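Local structure of family 88 glycosyl hydrolase (Bacteroides thetaiotaomicron, 5NOA) at residues D35-N47 and N65-Y77. The protein probably acts on complex plant arabinogalactans such as gum arabic, as a polysaccharide lyase that helps remove rhamnose caps although it belongs to a glycosyl hydrolase family. Residues are numbered along the deposited sequence; the frame is centred on the assembly and turned at random.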
ATOM      1  N   ASP A  35     -10.275  16.455 -10.380  1.00  9.40           N
ATOM      2  CA  ASP A  35     -10.132  17.715  -9.655  1.00 10.60           C
ATOM      3  C   ASP A  35      -9.777  17.465  -8.168  1.00  9.37           C
ATOM      4  O   ASP A  35      -8.953  18.191  -7.599  1.00  9.79           O
ATOM      5  CB  ASP A  35     -11.406  18.565  -9.768  1.00 12.61           C
ATOM      6  CG  ASP A  35     -11.645  19.143 -11.137  1.00 18.89           C
ATOM      7  OD1 ASP A  35     -10.717  19.192 -11.958  1.00 22.48           O
ATOM      8  OD2 ASP A  35     -12.801  19.562 -11.378  1.00 25.76           O
ATOM      9  N   ILE A  36     -10.370  16.455  -7.567  1.00  9.31           N
ATOM     10  CA  ILE A  36     -10.026  16.096  -6.192  1.00  8.58           C
ATOM     11  C   ILE A  36      -8.561  15.653  -6.089  1.00  8.89           C
ATOM     12  O   ILE A  36      -7.843  16.078  -5.180  1.00  9.00           O
ATOM     13  CB  ILE A  36     -10.982  15.001  -5.675  1.00  9.44           C
ATOM     14  CG1 ILE A  36     -12.352  15.593  -5.395  1.00 10.92           C
ATOM     15  CG2 ILE A  36     -10.414  14.307  -4.454  1.00  9.91           C
ATOM     16  CD1 ILE A  36     -13.474  14.586  -5.161  1.00 12.30           C
ATOM     17  N   ILE A  37      -8.113  14.824  -7.021  1.00  8.33           N
ATOM     18  CA  ILE A  37      -6.720  14.391  -7.024  1.00  7.81           C
ATOM     19  C   ILE A  37      -5.754  15.582  -7.043  1.00  8.04           C
ATOM     20  O   ILE A  37      -4.826  15.635  -6.250  1.00  8.32           O
ATOM     21  CB  ILE A  37      -6.442  13.451  -8.219  1.00  8.46           C
ATOM     22  CG1 ILE A  37      -7.118  12.103  -7.972  1.00  8.68           C
ATOM     23  CG2 ILE A  37      -4.958  13.230  -8.473  1.00  8.78           C
ATOM     24  CD1 ILE A  37      -7.294  11.240  -9.208  1.00  9.54           C
ATOM     25  N   HIS A  38      -6.012  16.558  -7.917  1.00  8.77           N
ATOM     26  CA  HIS A  38      -5.142  17.714  -7.971  1.00  9.15           C
ATOM     27  C   HIS A  38      -5.227  18.570  -6.698  1.00  9.32           C
ATOM     28  O   HIS A  38      -4.224  19.099  -6.216  1.00 11.03           O
ATOM     29  CB  HIS A  38      -5.432  18.540  -9.218  1.00  9.67           C
ATOM     30  CG  HIS A  38      -5.046  17.836 -10.463  1.00 10.16           C
ATOM     31  ND1 HIS A  38      -3.804  17.248 -10.612  1.00 12.62           N
ATOM     32  CD2 HIS A  38      -5.704  17.643 -11.627  1.00 12.93           C
ATOM     33  CE1 HIS A  38      -3.737  16.700 -11.819  1.00 13.33           C
ATOM     34  NE2 HIS A  38      -4.867  16.945 -12.460  1.00 13.98           N
ATOM     35  N   LYS A  39      -6.421  18.683  -6.120  1.00  9.23           N
ATOM     36  CA  LYS A  39      -6.581  19.447  -4.882  1.00  9.79           C
ATOM     37  C   LYS A  39      -5.780  18.797  -3.734  1.00  9.04           C
ATOM     38  O   LYS A  39      -5.086  19.458  -2.990  1.00  9.99           O
ATOM     39  CB  LYS A  39      -8.057  19.549  -4.530  1.00 12.19           C
ATOM     40  CG  LYS A  39      -8.380  20.445  -3.351  1.00 16.34           C
ATOM     41  CD  LYS A  39      -9.887  20.500  -3.096  1.00 24.32           C
ATOM     42  CE  LYS A  39     -10.527  19.117  -2.855  1.00 29.50           C
ATOM     43  NZ  LYS A  39     -11.627  19.054  -1.836  1.00 32.63           N
ATOM     44  N   VAL A  40      -5.892  17.490  -3.621  1.00  8.35           N
ATOM     45  CA  VAL A  40      -5.239  16.721  -2.581  1.00  7.96           C
ATOM     46  C   VAL A  40      -3.722  16.726  -2.752  1.00  7.89           C
ATOM     47  O   VAL A  40      -2.969  16.946  -1.801  1.00  7.78           O
ATOM     48  CB  VAL A  40      -5.805  15.282  -2.570  1.00  8.16           C
ATOM     49  CG1 VAL A  40      -4.989  14.337  -1.728  1.00  8.68           C
ATOM     50  CG2 VAL A  40      -7.251  15.322  -2.075  1.00  8.96           C
ATOM     51  N   ASN A  41      -3.273  16.388  -3.949  1.00  7.33           N
ATOM     52  CA  ASN A  41      -1.848  16.284  -4.179  1.00  8.41           C
ATOM     53  C   ASN A  41      -1.193  17.649  -4.135  1.00  9.37           C
ATOM     54  O   ASN A  41      -0.090  17.818  -3.613  1.00  9.81           O
ATOM     55  CB  ASN A  41      -1.557  15.522  -5.455  1.00  8.30           C
ATOM     56  CG  ASN A  41      -0.256  14.757  -5.417  1.00  8.20           C
ATOM     57  OD1 ASN A  41       0.223  14.461  -4.331  1.00  9.35           O
ATOM     58  ND2 ASN A  41       0.304  14.410  -6.560  1.00  9.55           N
ATOM     59  N   GLY A  42      -1.888  18.655  -4.656  1.00  9.97           N
ATOM     60  CA  GLY A  42      -1.413  20.028  -4.554  1.00 11.26           C
ATOM     61  C   GLY A  42      -1.290  20.500  -3.120  1.00 10.50           C
ATOM     62  O   GLY A  42      -0.290  21.161  -2.755  1.00 12.08           O
ATOM     63  N   TYR A  43      -2.298  20.201  -2.293  1.00  9.85           N
ATOM     64  CA  TYR A  43      -2.258  20.572  -0.874  1.00 10.55           C
ATOM     65  C   TYR A  43      -1.002  19.954  -0.240  1.00  9.88           C
ATOM     66  O   TYR A  43      -0.267  20.617   0.506  1.00 11.20           O
ATOM     67  CB  TYR A  43      -3.542  20.128  -0.175  1.00 11.73           C
ATOM     68  CG  TYR A  43      -3.539  20.376   1.293  1.00 13.06           C
ATOM     69  CD1 TYR A  43      -3.936  21.582   1.831  1.00 13.53           C
ATOM     70  CD2 TYR A  43      -3.104  19.396   2.163  1.00 13.74           C
ATOM     71  CE1 TYR A  43      -3.935  21.787   3.204  1.00 15.34           C
ATOM     72  CE2 TYR A  43      -3.077  19.590   3.529  1.00 15.67           C
ATOM     73  CZ  TYR A  43      -3.485  20.790   4.044  1.00 15.40           C
ATOM     74  OH  TYR A  43      -3.455  20.969   5.391  1.00 22.63           O
ATOM     75  N   TRP A  44      -0.811  18.667  -0.501  1.00  9.56           N
ATOM     76  CA  TRP A  44       0.308  17.985   0.132  1.00  9.28           C
ATOM     77  C   TRP A  44       1.641  18.623  -0.297  1.00  8.73           C
ATOM     78  O   TRP A  44       2.510  18.945   0.523  1.00 10.54           O
ATOM     79  CB  TRP A  44       0.302  16.501  -0.166  1.00 10.23           C
ATOM     80  CG  TRP A  44       1.403  15.845   0.510  1.00 12.68           C
ATOM     81  CD1 TRP A  44       2.636  15.560  -0.033  1.00 14.75           C
ATOM     82  CD2 TRP A  44       1.469  15.484   1.861  1.00 13.81           C
ATOM     83  NE1 TRP A  44       3.450  15.031   0.898  1.00 15.71           N
ATOM     84  CE2 TRP A  44       2.768  14.928   2.077  1.00 13.34           C
ATOM     85  CE3 TRP A  44       0.579  15.540   2.919  1.00 16.12           C
ATOM     86  CZ2 TRP A  44       3.200  14.510   3.326  1.00 16.10           C
ATOM     87  CZ3 TRP A  44       1.016  15.035   4.182  1.00 18.10           C
ATOM     88  CH2 TRP A  44       2.304  14.539   4.344  1.00 16.30           C
ATOM     89  N   GLN A  45       1.811  18.795  -1.597  1.00  9.12           N
ATOM     90  CA  GLN A  45       3.101  19.301  -2.100  1.00  9.94           C
ATOM     91  C   GLN A  45       3.371  20.754  -1.684  1.00 11.04           C
ATOM     92  O   GLN A  45       4.501  21.106  -1.352  1.00 12.68           O
ATOM     93  CB  GLN A  45       3.214  19.093  -3.598  1.00  9.81           C
ATOM     94  CG  GLN A  45       3.280  17.622  -3.947  1.00  9.20           C
ATOM     95  CD  GLN A  45       3.372  17.294  -5.422  1.00  9.79           C
ATOM     96  OE1 GLN A  45       3.399  18.182  -6.280  1.00 12.49           O
ATOM     97  NE2 GLN A  45       3.395  15.999  -5.738  1.00  9.99           N
ATOM     98  N   THR A  46       2.297  21.552  -1.637  1.00 11.22           N
ATOM     99  CA  THR A  46       2.410  22.932  -1.165  1.00 12.76           C
ATOM    100  C   THR A  46       2.888  22.996   0.268  1.00 13.66           C
ATOM    101  O   THR A  46       3.677  23.870   0.637  1.00 15.21           O
ATOM    102  CB  THR A  46       1.052  23.664  -1.313  1.00 14.25           C
ATOM    103  OG1 THR A  46       0.793  23.807  -2.704  1.00 17.83           O
ATOM    104  CG2 THR A  46       1.048  25.019  -0.643  1.00 16.87           C
ATOM    105  N   ASN A  47       2.375  22.098   1.090  1.00 11.85           N
ATOM    106  CA  ASN A  47       2.692  22.109   2.500  1.00 13.15           C
ATOM    107  C   ASN A  47       3.992  21.352   2.850  1.00 12.45           C
ATOM    108  O   ASN A  47       4.453  21.418   3.973  1.00 16.17           O
ATOM    109  CB  ASN A  47       1.468  21.581   3.246  1.00 15.33           C
ATOM    110  CG  ASN A  47       0.383  22.629   3.344  1.00 18.24           C
ATOM    111  OD1 ASN A  47       0.539  23.558   4.106  1.00 26.49           O
ATOM    112  ND2 ASN A  47      -0.685  22.522   2.555  1.00 18.20           N
ATOM    113  N   ASN A  65       1.865   9.532  -5.339  1.00  7.02           N
ATOM    114  CA  ASN A  65       2.215  10.609  -6.263  1.00  7.20           C
ATOM    115  C   ASN A  65       2.514  10.060  -7.666  1.00  7.41           C
ATOM    116  O   ASN A  65       2.071  10.631  -8.662  1.00  7.91           O
ATOM    117  CB  ASN A  65       3.402  11.391  -5.727  1.00  7.91           C
ATOM    118  CG  ASN A  65       3.745  12.574  -6.612  1.00  7.68           C
ATOM    119  OD1 ASN A  65       2.877  13.395  -6.909  1.00  8.68           O
ATOM    120  ND2 ASN A  65       5.001  12.658  -7.051  1.00  9.22           N
ATOM    121  N   MET A  66       3.266   8.962  -7.715  1.00  7.56           N
ATOM    122  CA  MET A  66       3.550   8.346  -8.983  1.00  8.29           C
ATOM    123  C   MET A  66       2.286   7.884  -9.669  1.00  7.66           C
ATOM    124  O   MET A  66       2.135   8.089 -10.892  1.00  8.44           O
ATOM    125  CB  MET A  66       4.569   7.229  -8.870  1.00  9.71           C
ATOM    126  CG  MET A  66       5.977   7.724  -8.551  1.00 12.57           C
ATOM    127  SD  MET A  66       6.665   9.029  -9.615  1.00 13.80           S
ATOM    128  CE  MET A  66       6.705   8.235 -11.211  1.00 16.25           C
ATOM    129  N   GLU A  67       1.346   7.302  -8.920  1.00  7.63           N
ATOM    130  CA  GLU A  67       0.063   6.940  -9.501  1.00  8.27           C
ATOM    131  C   GLU A  67      -0.637   8.155 -10.116  1.00  7.54           C
ATOM    132  O   GLU A  67      -1.191   8.067 -11.223  1.00  8.88           O
ATOM    133  CB  GLU A  67      -0.821   6.288  -8.441  1.00  9.28           C
ATOM    134  CG  GLU A  67      -2.001   5.528  -8.986  1.00 10.31           C
ATOM    135  CD  GLU A  67      -1.660   4.159  -9.519  1.00 13.25           C
ATOM    136  OE1 GLU A  67      -2.524   3.596 -10.195  1.00 19.24           O
ATOM    137  OE2 GLU A  67      -0.565   3.628  -9.236  1.00 16.85           O
ATOM    138  N   ALA A  68      -0.665   9.253  -9.362  1.00  8.01           N
ATOM    139  CA  ALA A  68      -1.295  10.476  -9.866  1.00  8.39           C
ATOM    140  C   ALA A  68      -0.597  10.999 -11.136  1.00  8.06           C
ATOM    141  O   ALA A  68      -1.265  11.481 -12.035  1.00  9.60           O
ATOM    142  CB  ALA A  68      -1.305  11.536  -8.770  1.00  9.32           C
ATOM    143  N   TYR A  69       0.727  10.874 -11.205  1.00  8.18           N
ATOM    144  CA  TYR A  69       1.458  11.262 -12.401  1.00  9.15           C
ATOM    145  C   TYR A  69       1.090  10.365 -13.564  1.00 10.07           C
ATOM    146  O   TYR A  69       0.857  10.835 -14.676  1.00 11.48           O
ATOM    147  CB  TYR A  69       2.978  11.247 -12.162  1.00  9.47           C
ATOM    148  CG  TYR A  69       3.708  11.635 -13.408  1.00 10.16           C
ATOM    149  CD1 TYR A  69       3.584  12.920 -13.909  1.00 10.69           C
ATOM    150  CD2 TYR A  69       4.411  10.702 -14.155  1.00 11.33           C
ATOM    151  CE1 TYR A  69       4.205  13.280 -15.075  1.00 13.29           C
ATOM    152  CE2 TYR A  69       5.043  11.068 -15.355  1.00 13.08           C
ATOM    153  CZ  TYR A  69       4.918  12.356 -15.798  1.00 12.59           C
ATOM    154  OH  TYR A  69       5.531  12.712 -16.972  1.00 17.56           O
ATOM    155  N   PHE A  70       1.047   9.054 -13.337  1.00  9.36           N
ATOM    156  CA  PHE A  70       0.656   8.135 -14.417  1.00 10.49           C
ATOM    157  C   PHE A  70      -0.746   8.454 -14.940  1.00 11.10           C
ATOM    158  O   PHE A  70      -1.017   8.324 -16.141  1.00 13.42           O
ATOM    159  CB  PHE A  70       0.673   6.686 -13.951  1.00 11.87           C
ATOM    160  CG  PHE A  70       2.006   6.185 -13.532  1.00 13.44           C
ATOM    161  CD1 PHE A  70       3.188   6.751 -13.970  1.00 15.06           C
ATOM    162  CD2 PHE A  70       2.074   5.119 -12.647  1.00 17.63           C
ATOM    163  CE1 PHE A  70       4.409   6.254 -13.562  1.00 16.79           C
ATOM    164  CE2 PHE A  70       3.293   4.616 -12.248  1.00 20.81           C
ATOM    165  CZ  PHE A  70       4.462   5.184 -12.710  1.00 24.30           C
ATOM    166  N   LEU A  71      -1.662   8.831 -14.052  1.00 10.03           N
ATOM    167  CA  LEU A  71      -3.034   9.149 -14.458  1.00 10.75           C
ATOM    168  C   LEU A  71      -3.138  10.471 -15.194  1.00 11.28           C
ATOM    169  O   LEU A  71      -3.831  10.541 -16.206  1.00 14.22           O
ATOM    170  CB  LEU A  71      -3.954   9.184 -13.238  1.00 10.89           C
ATOM    171  CG  LEU A  71      -5.430   9.351 -13.540  1.00 11.82           C
ATOM    172  CD1 LEU A  71      -6.022   8.011 -13.926  1.00 15.48           C
ATOM    173  CD2 LEU A  71      -6.174   9.901 -12.323  1.00 12.93           C
ATOM    174  N   THR A  72      -2.485  11.499 -14.669  1.00 10.82           N
ATOM    175  CA  THR A  72      -2.737  12.877 -15.096  1.00 12.36           C
ATOM    176  C   THR A  72      -1.628  13.505 -15.913  1.00 12.62           C
ATOM    177  O   THR A  72      -1.847  14.541 -16.538  1.00 15.15           O
ATOM    178  CB  THR A  72      -2.968  13.819 -13.895  1.00 13.15           C
ATOM    179  OG1 THR A  72      -1.753  14.006 -13.156  1.00 12.59           O
ATOM    180  CG2 THR A  72      -4.045  13.311 -12.988  1.00 14.03           C
ATOM    181  N   ASN A  73      -0.426  12.948 -15.875  1.00 12.05           N
ATOM    182  CA  ASN A  73       0.731  13.532 -16.574  1.00 13.42           C
ATOM    183  C   ASN A  73       1.123  14.931 -16.131  1.00 13.90           C
ATOM    184  O   ASN A  73       1.849  15.613 -16.831  1.00 17.53           O
ATOM    185  CB  ASN A  73       0.549  13.423 -18.097  1.00 17.55           C
ATOM    186  CG  ASN A  73       0.543  11.980 -18.549  1.00 22.68           C
ATOM    187  OD1 ASN A  73      -0.482  11.443 -18.965  1.00 36.98           O
ATOM    188  ND2 ASN A  73       1.691  11.335 -18.439  1.00 34.23           N
ATOM    189  N   LYS A  74       0.747  15.331 -14.919  1.00 13.64           N
ATOM    190  CA  LYS A  74       1.074  16.682 -14.474  1.00 13.76           C
ATOM    191  C   LYS A  74       2.591  16.761 -14.165  1.00 13.16           C
ATOM    192  O   LYS A  74       3.095  16.059 -13.287  1.00 13.09           O
ATOM    193  CB  LYS A  74       0.255  17.068 -13.247  1.00 16.28           C
ATOM    194  CG  LYS A  74       0.484  18.494 -12.810  1.00 18.23           C
ATOM    195  CD  LYS A  74      -0.581  19.001 -11.858  1.00 21.92           C
ATOM    196  CE  LYS A  74      -0.441  20.492 -11.689  1.00 27.03           C
ATOM    197  NZ  LYS A  74      -1.598  21.000 -10.928  1.00 31.96           N
ATOM    198  N   PRO A  75       3.337  17.631 -14.874  1.00 13.97           N
ATOM    199  CA  PRO A  75       4.796  17.580 -14.764  1.00 14.86           C
ATOM    200  C   PRO A  75       5.324  17.816 -13.367  1.00 12.74           C
ATOM    201  O   PRO A  75       6.328  17.229 -12.997  1.00 14.68           O
ATOM    202  CB  PRO A  75       5.281  18.696 -15.720  1.00 17.08           C
ATOM    203  CG  PRO A  75       4.180  18.951 -16.616  1.00 20.19           C
ATOM    204  CD  PRO A  75       2.909  18.523 -15.972  1.00 16.17           C
ATOM    205  N   GLU A  76       4.671  18.678 -12.610  1.00 13.10           N
ATOM    206  CA  GLU A  76       5.069  18.966 -11.257  1.00 13.69           C
ATOM    207  C   GLU A  76       5.110  17.706 -10.394  1.00 11.29           C
ATOM    208  O   GLU A  76       5.931  17.626  -9.458  1.00 10.99           O
ATOM    209  CB  GLU A  76       4.121  19.993 -10.631  1.00 17.37           C
ATOM    210  CG  GLU A  76       4.249  21.383 -11.226  1.00 22.38           C
ATOM    211  CD  GLU A  76       3.356  21.682 -12.427  1.00 26.22           C
ATOM    212  OE1 GLU A  76       2.848  20.765 -13.137  1.00 23.23           O
ATOM    213  OE2 GLU A  76       3.197  22.911 -12.676  1.00 38.00           O
ATOM    214  N   TYR A  77       4.242  16.736 -10.642  1.00 10.42           N
ATOM    215  CA  TYR A  77       4.256  15.527  -9.838  1.00  9.97           C
ATOM    216  C   TYR A  77       5.489  14.706 -10.070  1.00  9.31           C
ATOM    217  O   TYR A  77       6.118  14.230  -9.142  1.00  9.78           O
ATOM    218  CB  TYR A  77       2.972  14.703 -10.052  1.00  9.55           C
ATOM    219  CG  TYR A  77       1.678  15.429  -9.688  1.00  9.79           C
ATOM    220  CD1 TYR A  77       1.659  16.568  -8.917  1.00  9.49           C
ATOM    221  CD2 TYR A  77       0.466  14.923 -10.098  1.00  9.65           C
ATOM    222  CE1 TYR A  77       0.478  17.215  -8.596  1.00 10.81           C
ATOM    223  CE2 TYR A  77      -0.736  15.545  -9.789  1.00 10.58           C
ATOM    224  CZ  TYR A  77      -0.733  16.700  -9.040  1.00 10.59           C
ATOM    225  OH  TYR A  77      -1.913  17.339  -8.755  1.00 12.36           O
TER
HETATM  226  O   HOH W   1      -1.906  19.881  -8.059  1.00 21.63           O
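H38 ND1 and Y77 OH lie 2.7 Å apart in a nearly straight hydrogen bond (175°); either may donate. The rings meet rim to rim, with the hydroxyl near the imidazole plane. A water 2.6 Å from Y77 OH also bonds H38 O and K74 NZ, linking both segments. Deeper in, N41 ND2 donates to N65 OD1 (2.8 Å) in the plane of the N65 carbonyl, while Y61 holds N41 OD1 and also bonds Q45 NE2. The same N41 ND2 stands 3.2 Å above the centre of the Y77 ring, and K74 CD lies over the opposite face, offset toward the rim, so the ring is sandwiched between the two side chains. With CG anti to its carbonyl carbon (chi1 -60°), Y77 enters as a knob among H38, N41, G42 and Q45. A leucine in its place would probably leave H38 ND1 and the water without their hydroxyl mate and open a gap beneath the N41 amide. Beyond lies apolar packing: I37 CD1 on L71 CD2 (3.6 Å), I37 CG2 on A68 CB (4.0 Å). Segments 35-47 and 65-72, parts of helices 29-47 and 56-72, run roughly antiparallel (140°), their axes approaching to 11.3 Å, consistent with the (alpha/alpha)6 barrel of the six-hairpin glycosidase clan.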